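Local structure of SSO1986 (Sulfolobus solfataricus, 2X5Q) at residues A63-E66 / S67-E70; L170-E173 / Q174-L178. The protein is a subunit of the Cmr ribonucleoprotein complex, part of CRISPR-based adaptive immunity against viruses and plasmids, and possibly works as a homodimer. One frame throughout, in Å; residues are numbered along the deposited sequence.

Contact 1 of 2, residues A63-E66 / S67-E70; sequences AIDE and STGE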
loop_
_atom_site.group_PDB
_atom_site.type_symbol
_atom_site.label_atom_id
_atom_site.label_comp_id
_atom_site.label_asym_id
_atom_site.label_seq_id
_atom_site.Cartn_x
_atom_site.Cartn_y
_atom_site.Cartn_z
ATOM N N ALA A 63 -5.226 -4.573 5.593
ATOM C CA ALA A 63 -6.028 -5.514 6.370
ATOM C C ALA A 63 -7.472 -4.977 6.382
ATOM O O ALA A 63 -7.722 -3.854 5.928
ATOM C CB ALA A 63 -5.485 -5.651 7.771
ATOM N N ILE A 64 -8.413 -5.787 6.835
ATOM C CA ILE A 64 -9.817 -5.381 6.859
ATOM C C ILE A 64 -10.291 -5.305 8.304
ATOM O O ILE A 64 -9.911 -6.119 9.151
ATOM C CB ILE A 64 -10.709 -6.299 5.967
ATOM C CG1 ILE A 64 -12.141 -5.747 5.850
ATOM C CG2 ILE A 64 -10.746 -7.730 6.478
ATOM C CD1 ILE A 64 -12.931 -6.346 4.644
ATOM N N ASP A 65 -11.048 -4.258 8.608
ATOM C CA ASP A 65 -11.758 -4.174 9.876
ATOM C C ASP A 65 -13.003 -4.994 9.589
ATOM O O ASP A 65 -13.953 -4.511 8.950
ATOM C CB ASP A 65 -12.095 -2.716 10.216
ATOM C CG ASP A 65 -12.986 -2.583 11.441
ATOM O OD1 ASP A 65 -13.759 -3.519 11.752
ATOM O OD2 ASP A 65 -12.921 -1.517 12.088
ATOM N N GLU A 66 -12.990 -6.249 10.028
ATOM C CA GLU A 66 -14.027 -7.181 9.598
ATOM C C GLU A 66 -15.452 -6.764 9.955
ATOM O O GLU A 66 -16.363 -6.984 9.169
ATOM C CB GLU A 66 -13.785 -8.602 10.107
ATOM C CG GLU A 66 -14.651 -9.581 9.304
ATOM C CD GLU A 66 -14.236 -11.031 9.429
ATOM O OE1 GLU A 66 -13.026 -11.297 9.620
ATOM O OE2 GLU A 66 -15.142 -11.896 9.322
ATOM N N SER A 67 -15.638 -6.177 11.126
ATOM C CA SER A 67 -16.965 -5.752 11.543
ATOM C C SER A 67 -17.522 -4.603 10.702
ATOM O O SER A 67 -18.708 -4.602 10.405
ATOM C CB SER A 67 -16.964 -5.364 13.009
ATOM O OG SER A 67 -15.934 -4.431 13.243
ATOM N N THR A 68 -16.680 -3.638 10.323
ATOM C CA THR A 68 -17.158 -2.483 9.545
ATOM C C THR A 68 -17.157 -2.731 8.043
ATOM O O THR A 68 -17.984 -2.154 7.329
ATOM C CB THR A 68 -16.350 -1.195 9.815
ATOM O OG1 THR A 68 -14.991 -1.375 9.405
ATOM C CG2 THR A 68 -16.425 -0.782 11.294
ATOM N N GLY A 69 -16.227 -3.569 7.582
ATOM C CA GLY A 69 -16.077 -3.902 6.168
ATOM C C GLY A 69 -15.087 -3.012 5.433
ATOM O O GLY A 69 -14.918 -3.132 4.222
ATOM N N GLU A 70 -14.423 -2.127 6.182
ATOM C CA GLU A 70 -13.493 -1.149 5.634
ATOM C C GLU A 70 -12.075 -1.700 5.637
ATOM O O GLU A 70 -11.608 -2.246 6.640
ATOM C CB GLU A 70 -13.519 0.124 6.474
ATOM C CG GLU A 70 -14.884 0.826 6.478
ATOM C CD GLU A 70 -15.067 1.751 7.655
ATOM O OE1 GLU A 70 -14.545 1.464 8.766
ATOM O OE2 GLU A 70 -15.743 2.776 7.477
#

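Contact 2 of 2, residues L170-E173 / Q174-L178; sequences LNKE and QKDKL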
loop_
_atom_site.group_PDB
_atom_site.type_symbol
_atom_site.label_atom_id
_atom_site.label_comp_id
_atom_site.label_asym_id
_atom_site.label_seq_id
_atom_site.Cartn_x
_atom_site.Cartn_y
_atom_site.Cartn_z
ATOM N N LEU A 170 -23.422 -24.840 -14.222
ATOM C CA LEU A 170 -22.409 -25.789 -13.740
ATOM C C LEU A 170 -23.023 -27.077 -13.194
ATOM O O LEU A 170 -24.067 -27.058 -12.552
ATOM C CB LEU A 170 -21.545 -25.150 -12.645
ATOM C CG LEU A 170 -20.790 -23.869 -13.016
ATOM C CD1 LEU A 170 -19.892 -23.455 -11.876
ATOM C CD2 LEU A 170 -19.981 -24.034 -14.311
ATOM N N ASN A 171 -22.350 -28.196 -13.441
ATOM C CA ASN A 171 -22.726 -29.459 -12.828
ATOM C C ASN A 171 -22.158 -29.512 -11.413
ATOM O O ASN A 171 -21.513 -28.564 -10.971
ATOM C CB ASN A 171 -22.269 -30.648 -13.693
ATOM C CG ASN A 171 -20.760 -30.860 -13.683
ATOM O OD1 ASN A 171 -20.063 -30.453 -12.756
ATOM N ND2 ASN A 171 -20.255 -31.520 -14.722
ATOM N N LYS A 172 -22.375 -30.624 -10.718
ATOM C CA LYS A 172 -22.059 -30.723 -9.294
ATOM C C LYS A 172 -20.554 -30.651 -9.042
ATOM O O LYS A 172 -20.100 -29.910 -8.163
ATOM C CB LYS A 172 -22.643 -32.014 -8.696
ATOM C CG LYS A 172 -22.651 -32.010 -7.171
ATOM C CD LYS A 172 -23.093 -33.336 -6.581
ATOM C CE LYS A 172 -23.063 -33.289 -5.057
ATOM N NZ LYS A 172 -21.954 -32.430 -4.564
ATOM N N GLU A 173 -19.796 -31.409 -9.826
ATOM C CA GLU A 173 -18.331 -31.373 -9.783
ATOM C C GLU A 173 -17.760 -29.965 -9.979
ATOM O O GLU A 173 -16.793 -29.572 -9.320
ATOM C CB GLU A 173 -17.763 -32.313 -10.854
ATOM C CG GLU A 173 -16.243 -32.297 -10.982
ATOM C CD GLU A 173 -15.726 -33.342 -11.943
ATOM O OE1 GLU A 173 -16.460 -33.710 -12.890
ATOM O OE2 GLU A 173 -14.578 -33.804 -11.760
ATOM N N GLN A 174 -18.361 -29.210 -10.887
ATOM C CA GLN A 174 -17.894 -27.864 -11.170
ATOM C C GLN A 174 -18.235 -26.923 -10.012
ATOM O O GLN A 174 -17.389 -26.124 -9.593
ATOM C CB GLN A 174 -18.469 -27.372 -12.509
ATOM C CG GLN A 174 -17.815 -28.060 -13.700
ATOM C CD GLN A 174 -18.692 -28.121 -14.943
ATOM O OE1 GLN A 174 -19.855 -27.723 -14.930
ATOM N NE2 GLN A 174 -18.128 -28.639 -16.027
ATOM N N LYS A 175 -19.457 -27.025 -9.487
ATOM C CA LYS A 175 -19.863 -26.225 -8.333
ATOM C C LYS A 175 -18.965 -26.517 -7.126
ATOM O O LYS A 175 -18.603 -25.614 -6.390
ATOM C CB LYS A 175 -21.331 -26.479 -7.949
ATOM C CG LYS A 175 -22.393 -25.942 -8.926
ATOM C CD LYS A 175 -23.811 -26.138 -8.324
ATOM C CE LYS A 175 -24.928 -25.682 -9.251
ATOM N NZ LYS A 175 -25.503 -26.803 -10.043
ATOM N N ASP A 176 -18.611 -27.780 -6.924
ATOM C CA ASP A 176 -17.722 -28.153 -5.824
ATOM C C ASP A 176 -16.303 -27.616 -6.039
ATOM O O ASP A 176 -15.619 -27.284 -5.076
ATOM C CB ASP A 176 -17.707 -29.678 -5.623
ATOM C CG ASP A 176 -19.021 -30.213 -5.046
ATOM O OD1 ASP A 176 -19.942 -29.415 -4.757
ATOM O OD2 ASP A 176 -19.128 -31.433 -4.863
ATOM N N LYS A 177 -15.861 -27.532 -7.290
ATOM C CA LYS A 177 -14.573 -26.904 -7.607
ATOM C C LYS A 177 -14.554 -25.443 -7.159
ATOM O O LYS A 177 -13.577 -25.003 -6.547
ATOM C CB LYS A 177 -14.250 -27.004 -9.109
ATOM C CG LYS A 177 -12.962 -26.294 -9.550
ATOM C CD LYS A 177 -11.750 -26.722 -8.728
ATOM C CE LYS A 177 -10.439 -26.225 -9.322
ATOM N NZ LYS A 177 -10.446 -24.766 -9.615
ATOM N N LEU A 178 -15.629 -24.711 -7.465
ATOM C CA LEU A 178 -15.802 -23.322 -7.048
ATOM C C LEU A 178 -15.769 -23.189 -5.523
ATOM O O LEU A 178 -15.114 -22.290 -4.994
ATOM C CB LEU A 178 -17.111 -22.728 -7.612
ATOM C CG LEU A 178 -17.388 -21.236 -7.354
ATOM C CD1 LEU A 178 -16.304 -20.321 -7.984
ATOM C CD2 LEU A 178 -18.765 -20.818 -7.855
#

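Contact 1 of 2, residues A63-E66 / S67-E70
Asp-65 and Thr-68 set their side chains at about a right angle to each other in the turn of a β-hairpin joining strands 62-65 and 70-73. Glu-66, Ser-67 and Thr-68 have right-handed helical conformation and Gly-69 a positive phi (92°). Gly-69 N donates to Asp-65 O at 2.8 Å, an α-turn, and Asp-65 N separately donates to Glu-70 O at 2.9 Å. With CG anti to its own N and beside the carbonyl carbon (chi1 173°), the Asp-65 carboxylate faces Ser-67 and Thr-68. Its OD1 is gripped twice, by Ser-67 OG at 2.8 Å through the syn lone pair and by Thr-68 N at 3.3 Å from above the carboxylate plane. Ile-64 brings CD1 within 3.8 Å of Gly-69 O. The carboxylate of Glu-66 bonds outside the turn, to Tyr-188 OH and Ser-19 OG. Asp-65 OD2 and Glu-70 OE1 lie 4.7 Å apart, a proximity that may slightly raise the proton affinity of one of them. Thr-68 OG1 meets Asp-65 CG at 3.1 Å and donates a hydrogen bond to Glu-70 OE1, 2.9 Å away and approached from above that carboxylate.

Contact 2 of 2, residues L170-E173 / Q174-L178
Gln-174 folds back over Leu-170 and Asn-171 at the start of helix 172-185, where Asn-171 is the N-cap and forms a capping box with Gln-174. The Gln-174 CB packs on Leu-170 CB at 3.8 Å. Its CG is anti to the carbonyl carbon (chi1 -73°), which turns the chain back toward the cap and sets CG 3.4 Å from Asn-171 OD1. CD then lies over the Asn-171 amide, the two flat groups stacked with their planes 16° apart. At the tip, OE1 takes the N-H of Asn-171 at 2.9 Å, the donor tilted 33° from the carbonyl plane, and also touches Leu-170 CA, while NE2 passes 3.8 Å from Asn-171 ND2. In the return bond Gln-174 N gives its hydrogen to Asn-171 OD1 at 2.8 Å, close to the line of that C=O. The next residue, Lys-175, bends at its end and sends NZ back to Leu-170 O at 2.9 Å, and Lys-172 NZ makes a weak bond, part of a salt bridge, to Asp-176 OD2. Each side-chain oxygen of the box thus takes a backbone N-H of the other residue, which with the stack helps hold the two amides, and the lysine-aspartate pair probably adds a modest electrostatic tie on the helix surface.

In the fold
From the N terminus, the chain reaches contact 1 first, where residues 63-70 reverse direction between strands 62-65 and 70-73 and so close a short hairpin. After further strands it runs through helices 148-162 and 164-169 and then opens helix 172-185 at contact 2. The two contacts are in series, neither enclosing nor crossing the other, and lie on opposite sides of the chain's centre with their own centres about 30 Å apart. Leu-178 packs that helix on Val-155, Leu-159 and Tyr-167. Beyond it comes strand 188-193, whose Tyr-189 and Ile-191 share backbone hydrogen bonds with Ile-64, bringing the C-terminal part back to the hairpin of contact 1.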